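PDB 7C8F: H127A/Y244A mutant of alginate lyase AlyC3 in complex with dimannuronate from Psychromonas sp., which probably cleaves alginate by beta-elimination as a polysaccharide lyase of family 7, and holds a dimannuronate in its cleft in this mutant form. Local coordinates for residues 115-120 / 243-248; 119-124 / 144-149; 68-73 / 250-255; 30-35 / 74-79. One frame throughout, in Å; residues are numbered along the deposited sequence. Where two conformers were deposited one is given.

In the fold
Contacts 1, 2 and 4 lie in one curved antiparallel sheet, whose strands 27-31, 77-82, 242-245, 119-129 and 143-148 run from contact 4 through contact 1 to contact 2. Contact 3 belongs to the second sheet, pairing strands 67-72 and 250-264, and packs against the back of the first. Centres of contacts 1 and 2 are about 9 Å apart, those of contacts 2 and 4 about 15 Å. Along the chain, contacts 3 and 4 interlock, while contacts 1 and 2 fall between the two halves of contact 3. The two sheets make a beta-jelly roll, with dimannuronate held on the first by residues of contacts 1, 2 and 4.

Contact 1. Residues 115-120 / 243-248. With BEM (beta-D-mannopyranuronic acid), chain D.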
# COMPACT_ATOMS: atom_id res chain seq x y z
N SER B 115 3.85 -32.63 8.40
CA SER B 115 3.90 -31.17 8.32
C SER B 115 4.20 -30.59 9.70
O SER B 115 3.73 -31.10 10.72
CB SER B 115 2.55 -30.64 7.84
OG SER B 115 2.52 -29.22 7.89
N LYS B 116 4.99 -29.52 9.72
CA LYS B 116 5.20 -28.77 10.95
C LYS B 116 4.00 -27.89 11.28
O LYS B 116 3.88 -27.44 12.43
CB LYS B 116 6.46 -27.90 10.83
CG LYS B 116 7.73 -28.68 10.52
CD LYS B 116 8.93 -27.75 10.39
CE LYS B 116 9.36 -27.16 11.73
NZ LYS B 116 10.19 -28.10 12.54
N GLN B 117 3.11 -27.65 10.32
CA GLN B 117 1.97 -26.76 10.51
C GLN B 117 0.73 -27.51 10.99
O GLN B 117 0.14 -27.17 12.02
CB GLN B 117 1.69 -26.05 9.19
CG GLN B 117 0.78 -24.86 9.31
CD GLN B 117 0.81 -24.00 8.07
OE1 GLN B 117 1.58 -24.26 7.14
NE2 GLN B 117 -0.02 -22.97 8.05
N ASN B 118 0.32 -28.55 10.26
CA ASN B 118 -0.83 -29.38 10.65
C ASN B 118 -2.06 -28.52 10.97
O ASN B 118 -2.60 -28.52 12.08
CB ASN B 118 -0.47 -30.35 11.78
CG ASN B 118 0.18 -31.61 11.26
OD1 ASN B 118 0.32 -31.79 10.05
ND2 ASN B 118 0.58 -32.50 12.16
N GLU B 119 -2.51 -27.79 9.93
CA GLU B 119 -3.70 -26.94 9.99
C GLU B 119 -4.62 -27.26 8.82
O GLU B 119 -4.16 -27.69 7.75
CB GLU B 119 -3.32 -25.44 9.92
CG GLU B 119 -2.54 -24.96 11.15
CD GLU B 119 -1.88 -23.62 10.97
OE1 GLU B 119 -2.12 -22.93 9.95
OE2 GLU B 119 -1.10 -23.25 11.87
N ILE B 120 -5.92 -27.07 9.04
CA ILE B 120 -6.91 -26.99 7.97
C ILE B 120 -7.51 -25.59 8.02
O ILE B 120 -8.07 -25.20 9.05
CB ILE B 120 -8.02 -28.05 8.13
CG1 ILE B 120 -7.45 -29.46 7.97
CG2 ILE B 120 -9.15 -27.79 7.09
CD1 ILE B 120 -8.32 -30.55 8.60
N ALA B 243 -8.57 -25.77 2.87
CA ALA B 243 -7.24 -25.65 2.30
C ALA B 243 -6.31 -26.39 3.24
O ALA B 243 -6.38 -26.18 4.46
CB ALA B 243 -6.82 -24.19 2.14
N ASN B 244 -5.47 -27.27 2.71
CA ASN B 244 -4.71 -28.22 3.52
C ASN B 244 -3.33 -27.69 3.82
O ASN B 244 -2.56 -27.37 2.90
CB ASN B 244 -4.57 -29.56 2.80
CG ASN B 244 -5.88 -30.26 2.60
OD1 ASN B 244 -6.88 -29.94 3.25
ND2 ASN B 244 -5.89 -31.25 1.71
N GLN B 245 -3.00 -27.60 5.11
CA GLN B 245 -1.62 -27.42 5.55
C GLN B 245 -1.22 -28.63 6.38
O GLN B 245 -0.89 -28.51 7.57
CB GLN B 245 -1.46 -26.09 6.29
CG GLN B 245 -1.66 -24.85 5.39
CD GLN B 245 -3.10 -24.30 5.39
OE1 GLN B 245 -3.84 -24.46 6.35
NE2 GLN B 245 -3.48 -23.64 4.29
N PHE B 246 -1.28 -29.81 5.76
CA PHE B 246 -0.88 -31.07 6.36
C PHE B 246 -0.70 -32.04 5.20
O PHE B 246 -1.20 -31.80 4.10
CB PHE B 246 -1.93 -31.59 7.36
CG PHE B 246 -3.22 -32.02 6.72
CD1 PHE B 246 -4.18 -31.08 6.38
CD2 PHE B 246 -3.47 -33.36 6.44
CE1 PHE B 246 -5.37 -31.47 5.80
CE2 PHE B 246 -4.65 -33.75 5.85
CZ PHE B 246 -5.60 -32.81 5.52
N THR B 247 0.04 -33.13 5.45
CA THR B 247 0.40 -34.04 4.37
C THR B 247 -0.33 -35.37 4.47
O THR B 247 -0.78 -35.79 5.54
CB THR B 247 1.92 -34.28 4.28
OG1 THR B 247 2.31 -35.23 5.29
CG2 THR B 247 2.70 -32.99 4.46
N ASN B 248 -0.46 -36.02 3.31
CA ASN B 248 -0.82 -37.44 3.21
C ASN B 248 -2.22 -37.75 3.73
O ASN B 248 -2.48 -38.86 4.20
CB ASN B 248 0.22 -38.34 3.90
CG ASN B 248 1.60 -38.19 3.30
OD1 ASN B 248 2.55 -37.81 3.99
ND2 ASN B 248 1.72 -38.49 2.01
C1 BEM D . -0.29 -19.20 2.75
C2 BEM D . 0.06 -20.44 3.56
O2 BEM D . 1.45 -20.70 3.46
C3 BEM D . -0.23 -20.16 5.02
O3 BEM D . 0.27 -21.19 5.82
C4 BEM D . 0.64 -19.03 5.42
O4 BEM D . 0.69 -18.86 6.80
C5 BEM D . 0.16 -17.83 4.68
O5 BEM D . 0.37 -18.11 3.32
C6 BEM D . 0.93 -16.64 5.09
O6B BEM D . 1.88 -16.30 4.43
O6A BEM D . 0.41 -15.98 5.94
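Glu-119 and Gln-245 pair their backbones where strand 119-129 begins and strand 242-245 ends. Glu-119 N gives its hydrogen to Gln-245 O at 3.0 Å, and Gln-245 N answers to Glu-119 O at 2.9 Å. The tight side is the buried one. There Phe-246 CE1 comes within 3.6 Å of Ile-120 CG1, while Glu-119 O sits at the edge of the ring, near its plane. Asn-118, whose OD1 is bonded to Ser-113, sets that same oxygen 3.5 Å from Phe-246 CB, its amide steeply inclined to the ring.

Toward the sugar, Gln-117 leans over Gln-245, with Gln-117 CD 3.6 Å from Gln-245 CB and the two amides tilted only 27° from each other. With CG anti to the backbone N (chi1 -165°) and the chain extended beyond it, Gln-117 carries its amide out to the sugar, where NE2 is gripped twice: it donates to Glu-119 OE1 at 2.8 Å, above the carboxylate plane, and to O3 of the chain D mannuronate at 2.9 Å along a nearly straight path (169°). Those two bonds fix which way the amide is flipped. Gln-245 instead bends at its second torsion, and its OE1 bonds to Thr-121.

The loose end is partly exposed: Thr-247 CG2 barely touches Ser-115 CB at 4.1 Å, and Ser-115 OG turns back to accept from Gln-117 N in an ST turn. With Asn-118 and Glu-119 both facing Gln-245, the pairing is a G1 beta bulge, set at the sugar-binding cleft of a beta-jelly roll.

Contact 2. Residues 119-124 / 144-149; sequences EITFLQ and RVVWKE. With BEM (beta-D-mannopyranuronic acid), chain D; BEM (beta-D-mannopyranuronic acid), chain C.
The guanidinium of Arg-144 has O3 of the chain D mannuronate over the centre of one face, 3.8 Å above the plane, and Glu-119 and Thr-121 at its edge. Carboxylate and guanidinium are nearly coplanar, 17° apart. NH1 and NH2 of Arg-144 both close on Glu-119 OE1, each at 2.9 Å: NH1 arrives almost along the C-O axis, NH2 on the syn lone pair. NH1 also donates in plane to Thr-121 OG1 at 3.0 Å, and that hydroxyl is itself bonded to Gln-245. The second carboxylate oxygen goes to Lys-148, whose chain turns at its last torsion (chi4 68°) to bring NZ 2.8 Å from Glu-119 OE2 on the anti side. The three residues form a salt-bridge network. A methionine in place of the arginine would probably cost Glu-119 OE1 its two guanidinium donors and Thr-121 OG1 its N-H donor, and leave the sugar without the flat group against it.

The other flat group, the Phe-122 ring, has Val-145 O over one face, 3.6 Å above the plane toward the rim, and Trp-147 N at its edge. Phe-122 CZ meets Val-145 CG1 at 3.7 Å. Phe-122 N bonds to Val-145 O, while Val-145 N bonds to Leu-123 O at 2.8 Å, so two residues face one: a classic beta bulge.

Strand 143-148 lies between 119-129 and 157-163. On the face of Ile-120, Leu-123 and Val-145, these side chains pack onto strands 93-103 and 203-210 of the second sheet; Arg-144 and Gln-124 are on the sugar side.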
# COMPACT_ATOMS: atom_id res chain seq x y z
N GLU B 119 -2.51 -27.79 9.93
CA GLU B 119 -3.70 -26.94 9.99
C GLU B 119 -4.62 -27.26 8.82
O GLU B 119 -4.16 -27.69 7.75
CB GLU B 119 -3.32 -25.44 9.92
CG GLU B 119 -2.54 -24.96 11.15
CD GLU B 119 -1.88 -23.62 10.97
OE1 GLU B 119 -2.12 -22.93 9.95
OE2 GLU B 119 -1.10 -23.25 11.87
N ILE B 120 -5.92 -27.07 9.04
CA ILE B 120 -6.91 -26.99 7.97
C ILE B 120 -7.51 -25.59 8.02
O ILE B 120 -8.07 -25.20 9.05
CB ILE B 120 -8.02 -28.05 8.13
CG1 ILE B 120 -7.45 -29.46 7.97
CG2 ILE B 120 -9.15 -27.79 7.09
CD1 ILE B 120 -8.32 -30.55 8.60
N THR B 121 -7.39 -24.84 6.93
CA THR B 121 -7.96 -23.50 6.84
C THR B 121 -9.32 -23.61 6.19
O THR B 121 -9.43 -24.19 5.11
CB THR B 121 -7.06 -22.60 6.00
OG1 THR B 121 -5.78 -22.52 6.62
CG2 THR B 121 -7.67 -21.20 5.83
N PHE B 122 -10.35 -23.07 6.83
CA PHE B 122 -11.71 -23.18 6.30
C PHE B 122 -12.44 -21.86 6.11
O PHE B 122 -13.49 -21.85 5.45
CB PHE B 122 -12.55 -24.20 7.11
CG PHE B 122 -12.69 -23.85 8.56
CD1 PHE B 122 -11.75 -24.28 9.50
CD2 PHE B 122 -13.77 -23.10 8.99
CE1 PHE B 122 -11.88 -23.94 10.85
CE2 PHE B 122 -13.92 -22.77 10.33
CZ PHE B 122 -12.97 -23.19 11.27
N LEU B 123 -11.92 -20.75 6.62
CA LEU B 123 -12.42 -19.42 6.28
C LEU B 123 -11.22 -18.52 6.10
O LEU B 123 -10.23 -18.65 6.84
CB LEU B 123 -13.31 -18.83 7.38
CG LEU B 123 -14.52 -19.68 7.78
CD1 LEU B 123 -15.10 -19.21 9.10
CD2 LEU B 123 -15.59 -19.65 6.70
N GLN B 124 -11.29 -17.58 5.15
CA GLN B 124 -10.15 -16.73 4.88
C GLN B 124 -10.62 -15.35 4.43
O GLN B 124 -11.65 -15.22 3.75
CB GLN B 124 -9.25 -17.39 3.82
CG GLN B 124 -7.92 -16.71 3.54
CD GLN B 124 -6.91 -17.66 2.91
OE1 GLN B 124 -6.65 -18.74 3.44
NE2 GLN B 124 -6.33 -17.26 1.79
N ARG B 144 -6.78 -16.17 8.40
CA ARG B 144 -7.05 -17.55 8.20
C ARG B 144 -7.74 -18.08 9.49
O ARG B 144 -7.23 -17.91 10.54
CB ARG B 144 -5.81 -18.40 7.91
CG ARG B 144 -5.12 -18.11 6.61
CD ARG B 144 -4.04 -19.16 6.35
NE ARG B 144 -3.03 -19.22 7.38
CZ ARG B 144 -2.70 -20.29 8.05
NH1 ARG B 144 -3.31 -21.40 7.86
NH2 ARG B 144 -1.79 -20.22 8.97
N VAL B 145 -8.89 -18.69 9.35
CA VAL B 145 -9.57 -19.35 10.45
C VAL B 145 -9.26 -20.83 10.21
O VAL B 145 -9.59 -21.38 9.22
CB VAL B 145 -11.08 -19.09 10.52
CG1 VAL B 145 -11.66 -19.81 11.73
CG2 VAL B 145 -11.36 -17.61 10.64
N VAL B 146 -8.61 -21.42 11.20
CA VAL B 146 -8.13 -22.78 11.11
C VAL B 146 -8.47 -23.70 12.25
O VAL B 146 -8.77 -23.26 13.31
CB VAL B 146 -6.57 -22.79 11.03
CG1 VAL B 146 -6.08 -21.84 9.99
CG2 VAL B 146 -5.90 -22.46 12.37
N TRP B 147 -8.37 -24.99 11.97
CA TRP B 147 -8.41 -26.03 12.97
C TRP B 147 -6.94 -26.39 13.02
O TRP B 147 -6.34 -26.58 12.02
CB TRP B 147 -9.23 -27.24 12.59
CG TRP B 147 -9.20 -28.33 13.63
CD1 TRP B 147 -10.10 -28.51 14.60
CD2 TRP B 147 -8.23 -29.36 13.79
NE1 TRP B 147 -9.76 -29.57 15.37
CE2 TRP B 147 -8.61 -30.11 14.89
CE3 TRP B 147 -7.08 -29.71 13.11
CZ2 TRP B 147 -7.90 -31.19 15.32
CZ3 TRP B 147 -6.39 -30.79 13.54
CH2 TRP B 147 -6.81 -31.51 14.63
N LYS B 148 -6.35 -26.43 14.20
CA LYS B 148 -4.92 -26.69 14.34
C LYS B 148 -4.70 -27.88 15.27
O LYS B 148 -5.26 -27.91 16.37
CB LYS B 148 -4.17 -25.46 14.85
CG LYS B 148 -2.65 -25.63 14.88
CD LYS B 148 -1.94 -24.30 15.06
CE LYS B 148 -0.43 -24.47 15.11
NZ LYS B 148 0.15 -24.89 13.80
N GLU B 149 -3.86 -28.81 14.85
CA GLU B 149 -3.68 -30.03 15.63
C GLU B 149 -3.05 -29.73 16.99
O GLU B 149 -3.55 -30.19 18.03
CB GLU B 149 -2.83 -31.04 14.85
CG GLU B 149 -2.63 -32.34 15.63
CD GLU B 149 -1.65 -33.28 14.96
OE1 GLU B 149 -2.04 -34.43 14.65
OE2 GLU B 149 -0.49 -32.88 14.74
C1 BEM D . -0.29 -19.20 2.75
C2 BEM D . 0.06 -20.44 3.56
O2 BEM D . 1.45 -20.70 3.46
C3 BEM D . -0.23 -20.16 5.02
O3 BEM D . 0.27 -21.19 5.82
C4 BEM D . 0.64 -19.03 5.42
O4 BEM D . 0.69 -18.86 6.80
C5 BEM D . 0.16 -17.83 4.68
O5 BEM D . 0.37 -18.11 3.32
C6 BEM D . 0.93 -16.64 5.09
O6B BEM D . 1.88 -16.30 4.43
O6A BEM D . 0.41 -15.98 5.94
C1 BEM C . -1.51 -18.16 -2.10
C2 BEM C . -0.36 -17.28 -1.63
O2 BEM C . -0.85 -16.02 -1.22
C3 BEM C . 0.39 -17.96 -0.51
O3 BEM C . 1.36 -17.11 0.01
C4 BEM C . -0.55 -18.44 0.58
O4 BEM C . 0.17 -19.34 1.42
C5 BEM C . -1.72 -19.19 -0.01
O5 BEM C . -2.36 -18.49 -1.04
C6 BEM C . -2.69 -19.36 1.09
O6B BEM C . -3.63 -18.57 1.16
O6A BEM C . -2.63 -20.38 1.76
O1 BEM C . -2.32 -17.47 -3.03

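Contact 3. Residues 68-73 / 250-255; sequences VFKMKN and MSEAHF
Lys-70 and Glu-252 run side by side, pointing the same way. Lys-70 CB starts against the backbone, 3.5 Å from Ser-251 O, and its CG lies 3.8 Å from Glu-252 CG. A bend at the third torsion (chi3 94°) then brings CE within 3.4 Å of Glu-252 OE1, with Met-250 SD also close by. At the tip, Lys-70 NZ makes a long salt bridge of 4.0 Å to Glu-252 OE1 and donates to a water at 2.7 Å, which in turn donates to Glu-252 OE2.

That OE2 also accepts, on its anti lone pair, from His-254 NE2. Over one face of the histidine sits Val-68 CG2, 3.8 Å from the ring centroid, a CH-pi contact. An alanine in place of the histidine would probably take the ring away from Val-68 and leave Glu-252 OE2 with the water but without its imidazole N-H donor.

On the other side of the sheet Phe-69 sends its edge toward the face of Phe-255 in an offset edge-to-face pair, planes at 68° and centroids 5.2 Å apart. Strand 250-264 runs between 67-72 and 93-103, and strand 67-72 has 58-60 beyond it; Phe-69, Met-71, Ser-251 and Ala-253 face Val-242 of the first sheet.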
# COMPACT_ATOMS: atom_id res chain seq x y z
N VAL B 68 -20.66 -29.65 1.80
CA VAL B 68 -19.47 -30.43 2.13
C VAL B 68 -18.33 -30.05 1.19
O VAL B 68 -18.50 -30.06 -0.03
CB VAL B 68 -19.75 -31.94 2.04
CG1 VAL B 68 -18.48 -32.73 2.33
CG2 VAL B 68 -20.89 -32.30 2.98
N PHE B 69 -17.19 -29.70 1.77
CA PHE B 69 -15.94 -29.51 1.04
C PHE B 69 -14.94 -30.55 1.50
O PHE B 69 -14.71 -30.71 2.70
CB PHE B 69 -15.32 -28.13 1.34
CG PHE B 69 -16.16 -26.95 0.93
CD1 PHE B 69 -17.17 -26.48 1.76
CD2 PHE B 69 -15.88 -26.27 -0.24
CE1 PHE B 69 -17.91 -25.36 1.42
CE2 PHE B 69 -16.62 -25.15 -0.59
CZ PHE B 69 -17.63 -24.69 0.23
N LYS B 70 -14.28 -31.22 0.55
CA LYS B 70 -13.18 -32.12 0.84
C LYS B 70 -12.00 -31.83 -0.07
O LYS B 70 -12.18 -31.33 -1.19
CB LYS B 70 -13.62 -33.58 0.62
CG LYS B 70 -14.81 -33.99 1.49
CD LYS B 70 -15.42 -35.33 1.05
CE LYS B 70 -14.85 -36.50 1.82
NZ LYS B 70 -15.54 -37.76 1.43
N MET B 71 -10.80 -32.15 0.39
CA MET B 71 -9.62 -32.12 -0.45
C MET B 71 -8.51 -32.95 0.17
O MET B 71 -8.34 -32.95 1.40
CB MET B 71 -9.12 -30.68 -0.68
CG MET B 71 -7.94 -30.56 -1.65
SD MET B 71 -8.16 -31.43 -3.22
CE MET B 71 -9.74 -30.77 -3.77
N LYS B 72 -7.73 -33.60 -0.65
CA LYS B 72 -6.55 -34.34 -0.22
C LYS B 72 -5.27 -33.70 -0.70
O LYS B 72 -5.25 -33.01 -1.66
CB LYS B 72 -6.62 -35.82 -0.64
CG LYS B 72 -6.63 -36.08 -2.11
CD LYS B 72 -6.27 -37.54 -2.39
CE LYS B 72 -6.46 -37.90 -3.85
NZ LYS B 72 -5.89 -39.23 -4.24
N ASN B 73 -4.21 -33.97 0.04
CA ASN B 73 -2.86 -33.54 -0.23
C ASN B 73 -2.50 -32.16 0.26
O ASN B 73 -3.31 -31.32 0.31
CB ASN B 73 -2.43 -33.74 -1.69
CG ASN B 73 -2.68 -35.14 -2.20
OD1 ASN B 73 -2.45 -36.10 -1.53
ND2 ASN B 73 -3.15 -35.23 -3.39
N MET B 250 -6.80 -36.40 3.84
CA MET B 250 -7.93 -35.69 3.26
C MET B 250 -8.68 -34.93 4.35
O MET B 250 -9.01 -35.50 5.40
CB MET B 250 -8.90 -36.62 2.53
CG MET B 250 -9.94 -35.83 1.76
SD MET B 250 -11.15 -36.83 0.89
CE MET B 250 -10.13 -37.55 -0.39
N SER B 251 -8.96 -33.67 4.08
CA SER B 251 -9.77 -32.85 4.98
C SER B 251 -11.23 -32.90 4.53
O SER B 251 -11.54 -33.19 3.38
CB SER B 251 -9.29 -31.41 4.94
OG SER B 251 -9.39 -30.93 3.61
N GLU B 252 -12.12 -32.58 5.47
CA GLU B 252 -13.55 -32.60 5.21
C GLU B 252 -14.21 -31.61 6.16
O GLU B 252 -14.07 -31.74 7.38
CB GLU B 252 -14.13 -34.00 5.42
CG GLU B 252 -15.63 -34.06 5.22
CD GLU B 252 -16.17 -35.47 5.22
OE1 GLU B 252 -15.35 -36.42 5.19
OE2 GLU B 252 -17.40 -35.63 5.25
N ALA B 253 -14.89 -30.62 5.60
CA ALA B 253 -15.64 -29.64 6.37
C ALA B 253 -17.10 -29.66 5.94
O ALA B 253 -17.40 -29.70 4.74
CB ALA B 253 -15.07 -28.23 6.17
N HIS B 254 -18.00 -29.63 6.92
CA HIS B 254 -19.44 -29.58 6.69
C HIS B 254 -19.96 -28.22 7.12
O HIS B 254 -19.83 -27.84 8.29
CB HIS B 254 -20.15 -30.70 7.45
CG HIS B 254 -19.88 -32.06 6.88
ND1 HIS B 254 -20.70 -33.14 7.13
CD2 HIS B 254 -18.88 -32.52 6.09
CE1 HIS B 254 -20.22 -34.20 6.51
NE2 HIS B 254 -19.12 -33.86 5.87
N PHE B 255 -20.53 -27.47 6.18
CA PHE B 255 -21.09 -26.15 6.46
C PHE B 255 -22.61 -26.26 6.52
O PHE B 255 -23.27 -26.41 5.49
CB PHE B 255 -20.72 -25.17 5.35
CG PHE B 255 -19.29 -24.65 5.40
CD1 PHE B 255 -18.22 -25.48 5.09
CD2 PHE B 255 -19.04 -23.32 5.70
CE1 PHE B 255 -16.90 -24.99 5.12
CE2 PHE B 255 -17.72 -22.83 5.72
CZ PHE B 255 -16.66 -23.66 5.43
O HOH W 1 -17.86 -37.21 2.61

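Contact 4. Residues 30-35 / 74-79. With BEM (beta-D-mannopyranuronic acid), chain C.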
# COMPACT_ATOMS: atom_id res chain seq x y z
N GLN B 30 -13.03 -22.44 -6.64
CA GLN B 30 -11.61 -22.59 -6.91
C GLN B 30 -11.19 -23.89 -6.26
O GLN B 30 -11.16 -24.00 -5.03
CB GLN B 30 -10.82 -21.39 -6.36
CG GLN B 30 -11.32 -20.06 -6.92
CD GLN B 30 -10.47 -18.85 -6.53
OE1 GLN B 30 -9.66 -18.90 -5.60
NE2 GLN B 30 -10.67 -17.75 -7.25
N ILE B 31 -10.97 -24.90 -7.08
CA ILE B 31 -10.72 -26.23 -6.59
C ILE B 31 -9.59 -26.95 -7.29
O ILE B 31 -9.47 -26.90 -8.46
CB ILE B 31 -12.03 -27.04 -6.70
CG1 ILE B 31 -11.91 -28.44 -6.12
CG2 ILE B 31 -12.54 -27.07 -8.11
CD1 ILE B 31 -13.23 -29.12 -6.01
N SER B 32 -8.76 -27.60 -6.51
CA SER B 32 -7.67 -28.36 -7.03
C SER B 32 -8.14 -29.70 -7.57
O SER B 32 -9.10 -30.23 -7.14
CB SER B 32 -6.72 -28.66 -5.87
OG SER B 32 -6.14 -27.52 -5.34
N ASP B 33 -7.39 -30.20 -8.53
CA ASP B 33 -7.56 -31.54 -9.05
C ASP B 33 -6.67 -32.28 -8.04
O ASP B 33 -5.51 -32.07 -7.99
CB ASP B 33 -7.01 -31.63 -10.46
CG ASP B 33 -6.90 -33.05 -10.98
OD1 ASP B 33 -7.14 -33.99 -10.28
OD2 ASP B 33 -6.55 -33.16 -12.13
N ALA B 34 -7.29 -33.10 -7.22
CA ALA B 34 -6.55 -33.79 -6.17
C ALA B 34 -5.40 -34.61 -6.73
O ALA B 34 -4.39 -34.80 -6.04
CB ALA B 34 -7.50 -34.67 -5.35
N GLU B 35 -5.51 -35.09 -7.97
CA GLU B 35 -4.47 -35.90 -8.59
C GLU B 35 -3.77 -35.18 -9.73
O GLU B 35 -3.11 -35.82 -10.56
CB GLU B 35 -5.02 -37.27 -8.97
CG GLU B 35 -5.33 -38.08 -7.71
CD GLU B 35 -5.98 -39.40 -7.98
OE1 GLU B 35 -6.10 -39.77 -9.16
OE2 GLU B 35 -6.38 -40.07 -7.00
N ASP B 74 -1.25 -32.01 0.60
CA ASP B 74 -0.73 -30.79 1.13
C ASP B 74 -0.82 -29.69 0.12
O ASP B 74 -0.54 -29.90 -1.01
CB ASP B 74 0.72 -31.02 1.57
CG ASP B 74 1.22 -29.99 2.56
OD1 ASP B 74 0.42 -29.31 3.16
OD2 ASP B 74 2.42 -29.90 2.75
N HIS B 75 -1.25 -28.51 0.57
CA HIS B 75 -1.31 -27.29 -0.22
C HIS B 75 -2.40 -27.29 -1.28
O HIS B 75 -2.47 -26.34 -2.08
CB HIS B 75 0.04 -26.92 -0.83
CG HIS B 75 1.17 -26.93 0.16
ND1 HIS B 75 2.26 -27.76 0.03
CD2 HIS B 75 1.34 -26.25 1.31
CE1 HIS B 75 3.08 -27.56 1.05
NE2 HIS B 75 2.54 -26.65 1.84
N LEU B 76 -3.25 -28.31 -1.33
CA LEU B 76 -4.38 -28.27 -2.24
C LEU B 76 -5.60 -27.68 -1.54
O LEU B 76 -5.67 -27.64 -0.30
CB LEU B 76 -4.67 -29.66 -2.82
CG LEU B 76 -3.58 -30.26 -3.72
CD1 LEU B 76 -4.10 -31.47 -4.50
CD2 LEU B 76 -3.03 -29.21 -4.68
N ARG B 77 -6.54 -27.19 -2.33
CA ARG B 77 -7.63 -26.43 -1.74
C ARG B 77 -8.92 -26.67 -2.50
O ARG B 77 -8.93 -27.18 -3.63
CB ARG B 77 -7.30 -24.93 -1.63
CG ARG B 77 -6.60 -24.32 -2.84
CD ARG B 77 -5.72 -23.12 -2.46
NE ARG B 77 -6.31 -22.30 -1.40
CZ ARG B 77 -5.68 -21.97 -0.27
NH1 ARG B 77 -4.44 -22.38 -0.06
NH2 ARG B 77 -6.29 -21.22 0.64
N ASN B 78 -10.02 -26.27 -1.86
CA ASN B 78 -11.36 -26.43 -2.42
C ASN B 78 -12.22 -25.37 -1.73
O ASN B 78 -12.64 -25.56 -0.58
CB ASN B 78 -11.87 -27.84 -2.15
CG ASN B 78 -13.30 -28.03 -2.59
OD1 ASN B 78 -13.89 -27.16 -3.23
ND2 ASN B 78 -13.87 -29.19 -2.26
N GLU B 79 -12.46 -24.26 -2.42
CA GLU B 79 -13.03 -23.10 -1.76
C GLU B 79 -13.99 -22.36 -2.66
O GLU B 79 -13.76 -22.23 -3.87
CB GLU B 79 -11.94 -22.09 -1.37
CG GLU B 79 -10.97 -22.59 -0.31
CD GLU B 79 -9.71 -21.76 -0.23
OE1 GLU B 79 -9.12 -21.43 -1.29
OE2 GLU B 79 -9.31 -21.43 0.91
C1 BEM C . -1.51 -18.16 -2.10
C2 BEM C . -0.36 -17.28 -1.63
O2 BEM C . -0.85 -16.02 -1.22
C3 BEM C . 0.39 -17.96 -0.51
O3 BEM C . 1.36 -17.11 0.01
C4 BEM C . -0.55 -18.44 0.58
O4 BEM C . 0.17 -19.34 1.42
C5 BEM C . -1.72 -19.19 -0.01
O5 BEM C . -2.36 -18.49 -1.04
C6 BEM C . -2.69 -19.36 1.09
O6B BEM C . -3.63 -18.57 1.16
O6A BEM C . -2.63 -20.38 1.76
O1 BEM C . -2.32 -17.47 -3.03
O HOH W 2 -8.23 -20.57 -4.16
O HOH W 3 -9.08 -22.68 -3.68
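Gln-30 and Glu-79 form an antiparallel hydrogen-bonded pair, Gln-30 N to Glu-79 O and Glu-79 N to Gln-30 O both at 2.9 Å, and the ladder ends with Ser-32 N on Arg-77 O. This is where strand 27-31 joins strand 77-82 in the cleft-bearing sheet of the jelly roll. Past the last backbone bond a side chain takes over: Ser-32 OG, anti to its own carbonyl carbon (chi1 -65°), accepts from Arg-77 N at 3.1 Å, and it is also bonded to Asn-40.

Leu-76 packs against the same segment, CD2 3.6 Å from Ser-32 OG and CD1 3.7 Å from Ala-34 O. Ile-31 lies alongside Asn-78, with CD1 3.5 Å from Asn-78 OD1, a buried oxygen that has no polar partner; Asn-78 ND2 bonds to Lys-70 O.

Arg-77 reaches the sugar. NE and NH2 grip Glu-79 side-on, one nitrogen to each oxygen, holding the guanidinium's orientation; Glu-79 OE1 also pairs with Lys-239. The remaining nitrogen, Arg-77 NH1, donates to O6A of the chain C mannuronate at 3.3 Å, with the N-H bent to 141°.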